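Local coordinates for glutathione S-transferase (Rhodospirillum rubrum F11, PDB 4O7H), which probably catalyses the conjugation of glutathione to electrophilic substrates as a dimeric glutathione S-transferase, at residues A[153-156]-A[161-164]; A[96-101]-A[142-147]. All blocks are in the same frame, centred on the assembly; numbering follows the deposited sequence.

Contact 1. Residues A[153-156]-A[161-164]; sequences WLAG and YADI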
ATOM      1  N   TRP A 153      18.617  12.383  -5.781  1.00 18.27           N
ATOM      2  CA  TRP A 153      18.116  11.204  -5.077  1.00 16.33           C
ATOM      3  C   TRP A 153      16.846  10.785  -5.835  1.00 14.75           C
ATOM      4  O   TRP A 153      16.394  11.464  -6.754  1.00 14.48           O
ATOM      5  CB  TRP A 153      17.812  11.536  -3.618  1.00 15.62           C
ATOM      6  CG  TRP A 153      19.010  11.830  -2.801  1.00 15.14           C
ATOM      7  CD1 TRP A 153      19.466  13.074  -2.431  1.00 16.45           C
ATOM      8  CD2 TRP A 153      19.916  10.892  -2.221  1.00 15.11           C
ATOM      9  NE1 TRP A 153      20.611  12.951  -1.677  1.00 15.40           N
ATOM     10  CE2 TRP A 153      20.905  11.633  -1.523  1.00 16.33           C
ATOM     11  CE3 TRP A 153      20.014   9.502  -2.247  1.00 15.96           C
ATOM     12  CZ2 TRP A 153      21.965  11.018  -0.836  1.00 16.57           C
ATOM     13  CZ3 TRP A 153      21.053   8.901  -1.579  1.00 16.31           C
ATOM     14  CH2 TRP A 153      22.028   9.659  -0.896  1.00 17.13           C
ATOM     15  N   LEU A 154      16.200   9.668  -5.480  1.00 13.72           N
ATOM     16  CA  LEU A 154      15.157   9.133  -6.397  1.00 14.28           C
ATOM     17  C   LEU A 154      13.970  10.064  -6.634  1.00 13.82           C
ATOM     18  O   LEU A 154      13.410  10.080  -7.716  1.00 13.87           O
ATOM     19  CB  LEU A 154      14.537   7.831  -5.891  1.00 15.39           C
ATOM     20  CG  LEU A 154      15.366   6.574  -5.908  1.00 17.68           C
ATOM     21  CD1 LEU A 154      14.460   5.413  -5.471  1.00 17.17           C
ATOM     22  CD2 LEU A 154      15.889   6.317  -7.305  1.00 18.36           C
ATOM     23  N   ALA A 155      13.604  10.838  -5.622  1.00 13.55           N
ATOM     24  CA  ALA A 155      12.441  11.722  -5.691  1.00 16.47           C
ATOM     25  C   ALA A 155      12.794  13.167  -5.868  1.00 17.54           C
ATOM     26  O   ALA A 155      11.882  14.017  -5.908  1.00 23.97           O
ATOM     27  CB  ALA A 155      11.564  11.567  -4.451  1.00 16.97           C
ATOM     28  N   GLY A 156      14.076  13.479  -5.961  1.00 17.63           N
ATOM     29  CA  GLY A 156      14.549  14.867  -6.134  1.00 19.84           C
ATOM     30  C   GLY A 156      15.793  15.206  -5.339  1.00 20.33           C
ATOM     31  O   GLY A 156      16.740  14.434  -5.274  1.00 18.85           O
ATOM     32  N   TYR A 161      11.729   9.025   1.816  1.00  9.62           N
ATOM     33  CA  TYR A 161      11.163   7.689   1.969  1.00  9.77           C
ATOM     34  C   TYR A 161      11.259   6.939   0.624  1.00 10.02           C
ATOM     35  O   TYR A 161      11.243   5.720   0.580  1.00 10.77           O
ATOM     36  CB  TYR A 161       9.711   7.760   2.402  1.00  9.79           C
ATOM     37  CG  TYR A 161       9.534   8.052   3.861  1.00  9.72           C
ATOM     38  CD1 TYR A 161      10.119   7.232   4.807  1.00  9.94           C
ATOM     39  CD2 TYR A 161       8.771   9.090   4.302  1.00 10.24           C
ATOM     40  CE1 TYR A 161       9.931   7.471   6.133  1.00 10.37           C
ATOM     41  CE2 TYR A 161       8.577   9.313   5.639  1.00 10.10           C
ATOM     42  CZ  TYR A 161       9.202   8.527   6.545  1.00 11.04           C
ATOM     43  OH  TYR A 161       9.006   8.778   7.875  1.00 12.42           O
ATOM     44  N   ALA A 162      11.326   7.626  -0.506  1.00 10.09           N
ATOM     45  CA  ALA A 162      11.481   6.892  -1.761  1.00 10.26           C
ATOM     46  C   ALA A 162      12.744   6.104  -1.824  1.00  9.84           C
ATOM     47  O   ALA A 162      12.757   4.898  -2.214  1.00 10.18           O
ATOM     48  CB  ALA A 162      11.412   7.860  -2.938  1.00 10.10           C
ATOM     49  N   ASP A 163      13.862   6.753  -1.513  1.00 10.20           N
ATOM     50  CA  ASP A 163      15.151   6.057  -1.499  1.00  9.97           C
ATOM     51  C   ASP A 163      15.166   4.949  -0.444  1.00  9.46           C
ATOM     52  O   ASP A 163      15.641   3.828  -0.690  1.00 10.02           O
ATOM     53  CB  ASP A 163      16.272   7.035  -1.153  1.00 10.85           C
ATOM     54  CG  ASP A 163      16.322   8.214  -2.080  1.00 10.44           C
ATOM     55  OD1 ASP A 163      16.995   8.104  -3.143  1.00 11.47           O
ATOM     56  OD2 ASP A 163      15.679   9.253  -1.735  1.00 12.02           O
ATOM     57  N   ILE A 164      14.577   5.245   0.718  1.00  9.50           N
ATOM     58  CA  ILE A 164      14.607   4.261   1.802  1.00  9.28           C
ATOM     59  C   ILE A 164      13.824   3.004   1.400  1.00 10.35           C
ATOM     60  O   ILE A 164      14.291   1.874   1.550  1.00  9.88           O
ATOM     61  CB  ILE A 164      14.063   4.840   3.072  1.00  9.49           C
ATOM     62  CG1 ILE A 164      14.998   5.963   3.589  1.00  9.62           C
ATOM     63  CG2 ILE A 164      14.001   3.780   4.152  1.00 10.53           C
ATOM     64  CD1 ILE A 164      14.360   6.746   4.693  1.00 11.43           C
TER
HETATM   65  O   HOH W   1      14.396  11.249  -2.770  1.00 11.88           O
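D163 sets its carboxylate against the rim of the W153 indole, with OD1 3.4 Å from CE3. OD1 lies near the ring plane at this edge and therefore meets ring C-H and not the electron-rich face; the carboxylate plane is nearly perpendicular to the ring, at 86°. The same OD1 accepts the backbone N-H of L154: N to OD1 is 2.9 Å, the bond is nearly straight, and the nitrogen comes from the syn side, 25° out of the carboxylate plane. W190 NE1 is a second hydrogen-bond partner of OD1. OD2 is held as well, by a water that donates a hydrogen bond to it (water O to D163 OD2 2.6 Å) and accepts one from A155 N, 3.0 Å from the water oxygen. With its CG beside its own backbone N (chi1 -56°), D163 turns back toward the helix start, an arrangement likely to stabilise a buried carboxylate. There D163 OD2 accepts the N-H of T160, and T160 OG1 is bonded to A162 N, consistent with the S/T-x-x-D N-capping box of glutathione S-transferases.

Beside this polar centre the contact is apolar. The methyls of A155 and A162 touch CB to CB at 4.0 Å, small residues suited to so close an approach, and L154 slides past D163 to bring CD1 3.7 Å from A162 O. W153 to G156 form a type I turn that points two successive N-H groups toward D163, L154's directly and A155's through the water, and the backbone angles of G156 call for glycine. The turn follows helix 127-150 and leads into helix 161-175. Helix 85-119 backs both sides: A155 rests on V91 and L94, and A162 on L94.

Contact 2. Residues A[96-101]-A[142-147]; sequences AWFDRK and RYISWL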
ATOM      1  N   ALA A  96       4.903   4.095  -3.332  1.00 11.10           N
ATOM      2  CA  ALA A  96       3.958   3.120  -3.867  1.00 11.63           C
ATOM      3  C   ALA A  96       4.556   2.268  -5.000  1.00 11.42           C
ATOM      4  O   ALA A  96       4.260   1.072  -5.080  1.00 12.05           O
ATOM      5  CB  ALA A  96       2.703   3.817  -4.373  1.00 12.54           C
ATOM      6  N   TRP A  97       5.329   2.865  -5.876  1.00 11.10           N
ATOM      7  CA  TRP A  97       5.979   2.084  -6.938  1.00 11.46           C
ATOM      8  C   TRP A  97       6.703   0.863  -6.317  1.00 11.51           C
ATOM      9  O   TRP A  97       6.572  -0.282  -6.802  1.00 11.49           O
ATOM     10  CB  TRP A  97       6.984   2.925  -7.662  1.00 12.65           C
ATOM     11  CG  TRP A  97       7.694   2.168  -8.724  1.00 11.97           C
ATOM     12  CD1 TRP A  97       8.771   1.347  -8.551  1.00 13.43           C
ATOM     13  CD2 TRP A  97       7.400   2.154 -10.133  1.00 12.76           C
ATOM     14  NE1 TRP A  97       9.147   0.807  -9.749  1.00 13.29           N
ATOM     15  CE2 TRP A  97       8.335   1.328 -10.737  1.00 12.75           C
ATOM     16  CE3 TRP A  97       6.447   2.801 -10.933  1.00 13.51           C
ATOM     17  CZ2 TRP A  97       8.348   1.081 -12.124  1.00 14.30           C
ATOM     18  CZ3 TRP A  97       6.456   2.568 -12.268  1.00 13.64           C
ATOM     19  CH2 TRP A  97       7.400   1.730 -12.863  1.00 13.88           C
ATOM     20  N   PHE A  98       7.435   1.098  -5.262  1.00 11.36           N
ATOM     21  CA  PHE A  98       8.229   0.008  -4.666  1.00 11.65           C
ATOM     22  C   PHE A  98       7.409  -0.840  -3.753  1.00 11.76           C
ATOM     23  O   PHE A  98       7.526  -2.069  -3.784  1.00 11.87           O
ATOM     24  CB  PHE A  98       9.509   0.572  -3.982  1.00 11.00           C
ATOM     25  CG  PHE A  98      10.496   1.003  -5.012  1.00 11.55           C
ATOM     26  CD1 PHE A  98      11.308   0.088  -5.655  1.00 11.39           C
ATOM     27  CD2 PHE A  98      10.528   2.319  -5.391  1.00 11.16           C
ATOM     28  CE1 PHE A  98      12.159   0.521  -6.687  1.00 11.43           C
ATOM     29  CE2 PHE A  98      11.345   2.741  -6.438  1.00 11.71           C
ATOM     30  CZ  PHE A  98      12.164   1.825  -7.055  1.00 11.29           C
ATOM     31  N   ASP A  99       6.552  -0.239  -2.908  1.00 11.57           N
ATOM     32  CA  ASP A  99       5.774  -1.090  -1.973  1.00 13.16           C
ATOM     33  C   ASP A  99       4.618  -1.874  -2.633  1.00 13.75           C
ATOM     34  O   ASP A  99       4.104  -2.830  -2.048  1.00 16.50           O
ATOM     35  CB  ASP A  99       5.244  -0.279  -0.780  1.00 13.77           C
ATOM     36  CG  ASP A  99       6.276  -0.035   0.291  1.00 16.85           C
ATOM     37  OD1 ASP A  99       7.310  -0.790   0.431  1.00 17.89           O
ATOM     38  OD2 ASP A  99       6.128   0.973   1.039  1.00 16.96           O
ATOM     39  N   ARG A 100       4.194  -1.472  -3.825  1.00 13.84           N
ATOM     40  CA  ARG A 100       3.236  -2.248  -4.637  1.00 13.98           C
ATOM     41  C   ARG A 100       3.907  -2.982  -5.785  1.00 14.11           C
ATOM     42  O   ARG A 100       3.854  -4.216  -5.831  1.00 16.32           O
ATOM     43  CB  ARG A 100       2.085  -1.340  -5.193  1.00 15.59           C
ATOM     44  CG  ARG A 100       1.156  -2.032  -6.180  1.00 17.25           C
ATOM     45  CD  ARG A 100      -0.162  -1.236  -6.480  1.00 18.97           C
ATOM     46  NE  ARG A 100       0.181   0.090  -6.972  1.00 18.70           N
ATOM     47  CZ  ARG A 100      -0.085   1.239  -6.361  1.00 19.45           C
ATOM     48  NH1 ARG A 100      -0.737   1.261  -5.206  1.00 20.73           N
ATOM     49  NH2 ARG A 100       0.356   2.355  -6.881  1.00 18.84           N
ATOM     50  N   LYS A 101       4.371  -2.253  -6.784  1.00 14.32           N
ATOM     51  CA  LYS A 101       4.821  -2.842  -8.062  1.00 14.56           C
ATOM     52  C   LYS A 101       6.107  -3.672  -7.856  1.00 13.84           C
ATOM     53  O   LYS A 101       6.176  -4.847  -8.232  1.00 13.20           O
ATOM     54  CB  LYS A 101       4.996  -1.806  -9.160  1.00 15.01           C
ATOM     55  CG  LYS A 101       5.243  -2.391 -10.511  1.00 15.73           C
ATOM     56  CD  LYS A 101       5.498  -1.330 -11.563  1.00 17.43           C
ATOM     57  CE  LYS A 101       6.088  -1.891 -12.842  1.00 19.14           C
ATOM     58  NZ  LYS A 101       5.120  -2.726 -13.614  1.00 20.30           N
ATOM     59  N   ARG A 142      16.462  -0.463 -14.185  1.00 14.67           N
ATOM     60  CA  ARG A 142      16.569   0.497 -15.286  1.00 16.32           C
ATOM     61  C   ARG A 142      15.855   1.808 -14.940  1.00 15.11           C
ATOM     62  O   ARG A 142      16.337   2.920 -15.260  1.00 14.39           O
ATOM     63  CB  ARG A 142      15.995  -0.071 -16.610  1.00 20.11           C
ATOM     64  CG  ARG A 142      16.814  -1.175 -17.241  1.00 25.97           C
ATOM     65  CD  ARG A 142      16.494  -1.349 -18.743  1.00 30.47           C
ATOM     66  NE  ARG A 142      15.115  -1.758 -18.953  1.00 34.41           N
ATOM     67  CZ  ARG A 142      14.689  -3.013 -18.871  1.00 36.94           C
ATOM     68  NH1 ARG A 142      15.540  -3.990 -18.580  1.00 39.06           N
ATOM     69  NH2 ARG A 142      13.404  -3.281 -19.062  1.00 39.65           N
ATOM     70  N   TYR A 143      14.717   1.694 -14.254  1.00 15.51           N
ATOM     71  CA  TYR A 143      13.975   2.879 -13.849  1.00 14.65           C
ATOM     72  C   TYR A 143      14.711   3.697 -12.809  1.00 14.25           C
ATOM     73  O   TYR A 143      14.772   4.900 -12.860  1.00 13.29           O
ATOM     74  CB  TYR A 143      12.576   2.472 -13.354  1.00 15.93           C
ATOM     75  CG  TYR A 143      11.646   3.601 -13.095  1.00 16.95           C
ATOM     76  CD1 TYR A 143      11.554   4.664 -13.983  1.00 18.13           C
ATOM     77  CD2 TYR A 143      10.867   3.626 -11.955  1.00 16.13           C
ATOM     78  CE1 TYR A 143      10.681   5.715 -13.743  1.00 19.50           C
ATOM     79  CE2 TYR A 143       9.988   4.657 -11.710  1.00 17.18           C
ATOM     80  CZ  TYR A 143       9.895   5.698 -12.607  1.00 18.81           C
ATOM     81  OH  TYR A 143       9.088   6.762 -12.380  1.00 18.22           O
ATOM     82  N   ILE A 144      15.262   3.017 -11.807  1.00 11.82           N
ATOM     83  CA  ILE A 144      16.094   3.685 -10.826  1.00 11.60           C
ATOM     84  C   ILE A 144      17.246   4.420 -11.487  1.00 12.02           C
ATOM     85  O   ILE A 144      17.526   5.575 -11.181  1.00 12.09           O
ATOM     86  CB  ILE A 144      16.598   2.661  -9.782  1.00 11.18           C
ATOM     87  CG1 ILE A 144      15.436   2.164  -8.919  1.00 12.42           C
ATOM     88  CG2 ILE A 144      17.715   3.263  -8.950  1.00 13.26           C
ATOM     89  CD1 ILE A 144      15.798   1.045  -7.990  1.00 11.95           C
ATOM     90  N   SER A 145      17.908   3.725 -12.415  1.00 13.47           N
ATOM     91  CA  SER A 145      19.029   4.336 -13.115  1.00 13.93           C
ATOM     92  C   SER A 145      18.595   5.616 -13.863  1.00 13.95           C
ATOM     93  O   SER A 145      19.288   6.618 -13.815  1.00 14.78           O
ATOM     94  CB  SER A 145      19.655   3.377 -14.104  1.00 14.52           C
ATOM     95  OG  SER A 145      20.270   2.261 -13.438  1.00 16.01           O
ATOM     96  N   TRP A 146      17.447   5.553 -14.502  1.00 14.50           N
ATOM     97  CA  TRP A 146      16.857   6.736 -15.197  1.00 14.84           C
ATOM     98  C   TRP A 146      16.588   7.900 -14.253  1.00 14.72           C
ATOM     99  O   TRP A 146      17.041   9.058 -14.481  1.00 14.56           O
ATOM    100  CB  TRP A 146      15.578   6.308 -15.938  1.00 15.40           C
ATOM    101  CG  TRP A 146      14.987   7.415 -16.717  1.00 16.46           C
ATOM    102  CD1 TRP A 146      14.023   8.284 -16.305  1.00 18.27           C
ATOM    103  CD2 TRP A 146      15.371   7.830 -18.041  1.00 17.93           C
ATOM    104  NE1 TRP A 146      13.783   9.225 -17.301  1.00 18.84           N
ATOM    105  CE2 TRP A 146      14.575   8.946 -18.378  1.00 18.48           C
ATOM    106  CE3 TRP A 146      16.298   7.352 -18.966  1.00 17.78           C
ATOM    107  CZ2 TRP A 146      14.700   9.632 -19.608  1.00 18.24           C
ATOM    108  CZ3 TRP A 146      16.406   8.050 -20.228  1.00 18.87           C
ATOM    109  CH2 TRP A 146      15.620   9.147 -20.500  1.00 19.40           C
ATOM    110  N   LEU A 147      15.948   7.606 -13.113  1.00 14.09           N
ATOM    111  CA  LEU A 147      15.665   8.646 -12.122  1.00 15.27           C
ATOM    112  C   LEU A 147      16.948   9.269 -11.574  1.00 15.47           C
ATOM    113  O   LEU A 147      17.095  10.485 -11.500  1.00 14.94           O
ATOM    114  CB  LEU A 147      14.771   8.064 -10.989  1.00 16.40           C
ATOM    115  CG  LEU A 147      13.399   7.567 -11.381  1.00 18.71           C
ATOM    116  CD1 LEU A 147      12.846   6.860 -10.159  1.00 20.67           C
ATOM    117  CD2 LEU A 147      12.534   8.766 -11.816  1.00 19.12           C
TER
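The indole NE1 of W97 is hydrogen-bonded to H140 ND1, one turn before Y143 on helix 127-150, and this bond holds the ring where Y143 can lie over one of its faces. Y143 CE2 sits above the centre of the indole, 3.7 Å from its plane, while CD2 comes within 3.6 Å of W97 CZ2. The two six-membered rings are tilted by 40°, with centroids 4.5 Å apart. W97 extends straight across the helix gap because its CG is anti to the backbone N (chi1 179°), and Y143 uses the same torsion to meet it. K101 CD lies against the opposite indole face, its aliphatic chain suited to an aromatic surface while NZ pairs with E105.

This is helix-to-helix packing within the all-helical C-terminal domain of the glutathione S-transferase fold, on the side facing the dimer partner: W97 also packs on E47, and Y143 on P46, of the second subunit. Replacing W97 with an alanine would probably leave H140 ND1 without its N-H mate and open a gap between Y143 and K101, with the Y143 ring less firmly held.

Deeper in, F98 and I144 make a purely apolar pair. CG1 and CD1 of I144 both lie 3.8 Å from F98 CZ, with CG1 at the ring edge, near its plane. W97 CD1 sits over the centre of one F98 face, and the F98 side chain also touches T165 and A166 of helix 161-175.

Contacts 1 and 2 are both buried and adjoin one another, their centres about 10 Å apart. L154 joins them: its CD2 lies 3.9 Å from I144 CG2, and its CD1 also approaches F98. Helix 127-150 supplies one side of contact 2 and leads into the turn of contact 1; helix 85-119 is the other side of contact 2 but only backs contact 1. Contact 1 is local in sequence and centred on a carboxylate near a helix start that ties down the preceding loop. Contact 2 joins distant segments through rings and aliphatic carbons, and reaches the dimer partner, which leaves contact 1 untouched.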